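PDB 6VYE: 6-phosphogluconolactonase from Trypanosoma cruzi, which catalyses the hydrolysis of 6-phosphogluconolactone to 6-phosphogluconate, the second step of the oxidative pentose phosphate pathway. Local coordinates for residues Ala28-Lys31 / Ile32-Ile36; Tyr60-Leu63 / His64-Leu68. All coordinates share one frame; numbering follows the deposited sequence.

How the contacts relate
Contacts 1 and 2 lie on two helices that follow one another in the chain: contact 1 belongs to helix 24-38, while contact 2 runs over the end of helix 54-66 into the start of helix 68-73. Strand 46-50 of the large mixed sheet comes between the two in sequence. The centres of the contacts are about 12 Å apart, and the helices touch directly. SG of Cys-29 is the meeting point, 3.6 Å from CD2 of Leu-63, with the ring of His-67 also against it; Val-33 packs on the same ring. In this Rossmann-like alpha/beta fold of the glucosamine-6-phosphate isomerase/6-phosphogluconolactonase family, helix 24-38 packs against the sheet and, through Cys-29 and Val-33, against the end of helix 54-66.

Contact 1: residues Ala28-Lys31 / Ile32-Ile36; sequences ACKK and IVEII
Glu-34 N donates to Lys-30 O at 2.8 Å, one of four successive i to i+4 backbone bonds that tie 28-31 to 32-36 as continuous alpha helix. Ile-32 N to Ala-28 O is close to straight, with an N-H...O angle of 170°; Val-33 N to Cys-29 O and Ile-35 N to Lys-31 O, both 3.0 Å, complete the set. On the outer face the carboxylate of Glu-34 reaches back between two lysines without forming a salt bridge to either. Its OE2 lies beside the extended chain of Lys-30, 3.6 Å from CE, while NZ continues past it. OE1 faces Lys-31, whose chain crosses that of Glu-34 at about a right angle and leaves NZ 4.2 Å from OE1. The two nearby positive charges probably favour the ionised carboxylate. Lys-31 starts with CG anti to the backbone N (chi1 -173°), then bends at chi2 and chi3; its CG passes 4.2 Å from CD1 of Ile-35. On another flank, CG2 of Val-33 approaches SG of Cys-29 at 4.4 Å. The helix lies against the sheet with helix 54-66 beside it: Ala-28, Ile-32 and Ile-35 pack on strand 219-224, Ala-28 and Lys-31 also reach strand 256-262, and Cys-29 meets Leu-59 of helix 54-66.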
loop_
_atom_site.group_PDB
_atom_site.type_symbol
_atom_site.label_atom_id
_atom_site.label_comp_id
_atom_site.label_asym_id
_atom_site.label_seq_id
_atom_site.Cartn_x
_atom_site.Cartn_y
_atom_site.Cartn_z
ATOM N N ALA A 28 11.560 -2.225 7.541
ATOM C CA ALA A 28 10.477 -2.649 6.634
ATOM C C ALA A 28 10.956 -3.854 5.828
ATOM O O ALA A 28 10.237 -4.859 5.729
ATOM C CB ALA A 28 10.071 -1.517 5.730
ATOM N N CYS A 29 12.169 -3.757 5.309
ATOM C CA CYS A 29 12.867 -4.842 4.598
ATOM C C CYS A 29 12.956 -6.096 5.476
ATOM O O CYS A 29 12.598 -7.204 4.982
ATOM C CB CYS A 29 14.250 -4.357 4.190
ATOM S SG CYS A 29 15.112 -5.581 3.179
ATOM N N LYS A 30 13.321 -5.950 6.747
ATOM C CA LYS A 30 13.478 -7.093 7.690
ATOM C C LYS A 30 12.109 -7.766 7.867
ATOM O O LYS A 30 12.015 -9.016 7.789
ATOM C CB LYS A 30 14.026 -6.628 9.045
ATOM C CG LYS A 30 14.267 -7.731 10.070
ATOM C CD LYS A 30 14.998 -7.275 11.320
ATOM C CE LYS A 30 15.342 -8.411 12.267
ATOM N NZ LYS A 30 15.945 -7.935 13.540
ATOM N N LYS A 31 11.077 -6.955 8.100
ATOM C CA LYS A 31 9.687 -7.445 8.274
ATOM C C LYS A 31 9.275 -8.231 7.015
ATOM O O LYS A 31 8.770 -9.340 7.181
ATOM C CB LYS A 31 8.730 -6.281 8.561
ATOM C CG LYS A 31 7.310 -6.713 8.918
ATOM C CD LYS A 31 7.286 -7.821 9.951
ATOM C CE LYS A 31 6.156 -7.725 10.939
ATOM N NZ LYS A 31 6.268 -8.808 11.941
ATOM N N ILE A 32 9.422 -7.644 5.817
ATOM C CA ILE A 32 9.018 -8.328 4.553
ATOM C C ILE A 32 9.744 -9.671 4.416
ATOM O O ILE A 32 9.073 -10.691 4.171
ATOM C CB ILE A 32 9.204 -7.425 3.317
ATOM C CG1 ILE A 32 8.213 -6.264 3.307
ATOM C CG2 ILE A 32 9.106 -8.236 2.029
ATOM C CD1 ILE A 32 8.703 -5.073 2.508
ATOM N N VAL A 33 11.045 -9.698 4.631
ATOM C CA VAL A 33 11.873 -10.936 4.519
ATOM C C VAL A 33 11.411 -11.951 5.564
ATOM O O VAL A 33 11.261 -13.100 5.185
ATOM C CB VAL A 33 13.379 -10.638 4.592
ATOM C CG1 VAL A 33 14.229 -11.902 4.717
ATOM C CG2 VAL A 33 13.818 -9.833 3.380
ATOM N N GLU A 34 11.153 -11.540 6.798
ATOM C CA GLU A 34 10.621 -12.421 7.866
ATOM C C GLU A 34 9.305 -13.056 7.412
ATOM O O GLU A 34 9.120 -14.264 7.679
ATOM C CB GLU A 34 10.318 -11.634 9.147
ATOM C CG GLU A 34 11.486 -11.545 10.100
ATOM C CD GLU A 34 11.341 -10.512 11.207
ATOM O OE1 GLU A 34 10.231 -9.892 11.347
ATOM O OE2 GLU A 34 12.349 -10.296 11.903
ATOM N N ILE A 35 8.401 -12.269 6.796
ATOM C CA ILE A 35 7.081 -12.785 6.353
ATOM C C ILE A 35 7.352 -13.812 5.239
ATOM O O ILE A 35 6.703 -14.839 5.215
ATOM C CB ILE A 35 6.155 -11.628 5.895
ATOM C CG1 ILE A 35 5.765 -10.729 7.075
ATOM C CG2 ILE A 35 4.944 -12.168 5.154
ATOM C CD1 ILE A 35 5.138 -9.436 6.645
ATOM N N ILE A 36 8.296 -13.541 4.341
ATOM C CA ILE A 36 8.623 -14.475 3.221
ATOM C C ILE A 36 9.081 -15.802 3.830
ATOM O O ILE A 36 8.524 -16.854 3.488
ATOM C CB ILE A 36 9.674 -13.884 2.271
ATOM C CG1 ILE A 36 9.111 -12.694 1.492
ATOM C CG2 ILE A 36 10.214 -14.981 1.342
ATOM C CD1 ILE A 36 10.134 -11.895 0.738
#

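Contact 2: residues Tyr60-Leu63 / His64-Leu68; sequences YSLL and HEEHL
The C-terminal turn of helix 54-66 runs into His-67, the N-cap position of the next helix, 68-73, so this contact is a helix-to-helix junction. The i to i+4 backbone bonds persist to the junction: His-64 N to Tyr-60 O is 3.0 Å and Glu-66 N to Leu-62 O is 2.9 Å. In the last of them His-67 N reaches Leu-63 O at 2.7 Å, but its N-H...O angle is just 136° and the donor sits 36° above the carbonyl plane, a bent bond where the chain leaves helical geometry. On the outer side Leu-62 and Glu-66 cross obliquely. CG of Leu-62 is anti to the backbone N (chi1 -175°), and CD1 meets the carboxyl carbon CD of Glu-66 at 3.4 Å, with OE1 and OE2 at nearly the same range. The apolar methyl thus rests on the carboxylate group itself. The main polar partner of His-64 is Asp-106, whose OD1 hydrogen-bonds NE2; ND1 adds a weak bond to OE2 of Glu-65, whose CD lies at the ring edge, in plane, and together they probably limit the rotation of the ring. Tyr-60 points its hydroxyl to the backbone O of Ser-51, and its ring packs on Met-98 and Leu-103 of helix 95-104. At the junction itself the side chain of His-67 sets out close to the carbonyl that its N-H holds, CB of His-67 lying 3.4 Å from O of Leu-63.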
loop_
_atom_site.group_PDB
_atom_site.type_symbol
_atom_site.label_atom_id
_atom_site.label_comp_id
_atom_site.label_asym_id
_atom_site.label_seq_id
_atom_site.Cartn_x
_atom_site.Cartn_y
_atom_site.Cartn_z
ATOM N N TYR A 60 12.891 -0.575 -1.592
ATOM C CA TYR A 60 12.969 -1.392 -2.830
ATOM C C TYR A 60 14.414 -1.484 -3.318
ATOM O O TYR A 60 14.785 -2.585 -3.830
ATOM C CB TYR A 60 12.033 -0.891 -3.928
ATOM C CG TYR A 60 10.606 -0.697 -3.516
ATOM C CD1 TYR A 60 10.060 -1.366 -2.443
ATOM C CD2 TYR A 60 9.794 0.175 -4.232
ATOM C CE1 TYR A 60 8.731 -1.181 -2.087
ATOM C CE2 TYR A 60 8.490 0.416 -3.855
ATOM C CZ TYR A 60 7.952 -0.267 -2.781
ATOM O OH TYR A 60 6.659 -0.012 -2.450
ATOM N N SER A 61 15.211 -0.421 -3.126
ATOM C CA SER A 61 16.657 -0.405 -3.463
ATOM C C SER A 61 17.391 -1.313 -2.483
ATOM O O SER A 61 18.315 -2.001 -2.902
ATOM C CB SER A 61 17.240 0.977 -3.420
ATOM O OG SER A 61 16.404 1.840 -4.164
ATOM N N LEU A 62 17.006 -1.270 -1.219
ATOM C CA LEU A 62 17.565 -2.169 -0.190
ATOM C C LEU A 62 17.281 -3.635 -0.564
ATOM O O LEU A 62 18.246 -4.407 -0.558
ATOM C CB LEU A 62 16.985 -1.756 1.162
ATOM C CG LEU A 62 17.529 -2.479 2.387
ATOM C CD1 LEU A 62 19.066 -2.528 2.392
ATOM C CD2 LEU A 62 17.012 -1.798 3.641
ATOM N N LEU A 63 16.041 -3.996 -0.939
ATOM C CA LEU A 63 15.662 -5.374 -1.366
ATOM C C LEU A 63 16.538 -5.795 -2.551
ATOM O O LEU A 63 16.972 -6.977 -2.591
ATOM C CB LEU A 63 14.167 -5.441 -1.730
ATOM C CG LEU A 63 13.199 -5.385 -0.549
ATOM C CD1 LEU A 63 11.766 -5.103 -0.985
ATOM C CD2 LEU A 63 13.242 -6.663 0.250
ATOM N N HIS A 64 16.778 -4.867 -3.485
ATOM C CA HIS A 64 17.536 -5.112 -4.733
ATOM C C HIS A 64 19.006 -5.388 -4.402
ATOM O O HIS A 64 19.569 -6.304 -5.001
ATOM C CB HIS A 64 17.436 -3.928 -5.701
ATOM C CG HIS A 64 18.113 -4.197 -7.000
ATOM N ND1 HIS A 64 19.388 -3.745 -7.286
ATOM C CD2 HIS A 64 17.705 -4.899 -8.082
ATOM C CE1 HIS A 64 19.725 -4.145 -8.503
ATOM N NE2 HIS A 64 18.720 -4.859 -9.009
ATOM N N GLU A 65 19.595 -4.624 -3.488
ATOM C CA GLU A 65 21.030 -4.742 -3.129
ATOM C C GLU A 65 21.240 -5.975 -2.233
ATOM O O GLU A 65 22.286 -6.607 -2.368
ATOM C CB GLU A 65 21.575 -3.498 -2.408
ATOM C CG GLU A 65 21.206 -2.130 -2.992
ATOM C CD GLU A 65 21.218 -1.903 -4.505
ATOM O OE1 GLU A 65 20.560 -0.896 -4.954
ATOM O OE2 GLU A 65 21.868 -2.712 -5.243
ATOM N N GLU A 66 20.314 -6.313 -1.336
ATOM C CA GLU A 66 20.588 -7.337 -0.294
ATOM C C GLU A 66 19.773 -8.620 -0.473
ATOM O O GLU A 66 20.137 -9.603 0.166
ATOM C CB GLU A 66 20.349 -6.743 1.086
ATOM C CG GLU A 66 21.451 -5.759 1.437
ATOM C CD GLU A 66 21.323 -5.104 2.784
ATOM O OE1 GLU A 66 22.150 -4.203 3.066
ATOM O OE2 GLU A 66 20.405 -5.507 3.539
ATOM N N HIS A 67 18.704 -8.625 -1.268
ATOM C CA HIS A 67 17.778 -9.789 -1.324
ATOM C C HIS A 67 17.434 -10.168 -2.769
ATOM O O HIS A 67 16.405 -10.822 -2.987
ATOM C CB HIS A 67 16.584 -9.547 -0.421
ATOM C CG HIS A 67 16.962 -9.416 1.014
ATOM N ND1 HIS A 67 17.374 -10.486 1.778
ATOM C CD2 HIS A 67 17.005 -8.342 1.835
ATOM C CE1 HIS A 67 17.652 -10.078 2.998
ATOM N NE2 HIS A 67 17.406 -8.783 3.068
ATOM N N LEU A 68 18.292 -9.848 -3.725
ATOM C CA LEU A 68 17.938 -10.116 -5.142
ATOM C C LEU A 68 17.798 -11.621 -5.384
ATOM O O LEU A 68 16.947 -12.027 -6.199
ATOM C CB LEU A 68 18.976 -9.535 -6.096
ATOM C CG LEU A 68 18.521 -9.480 -7.554
ATOM C CD1 LEU A 68 17.105 -8.913 -7.679
ATOM C CD2 LEU A 68 19.492 -8.632 -8.364
#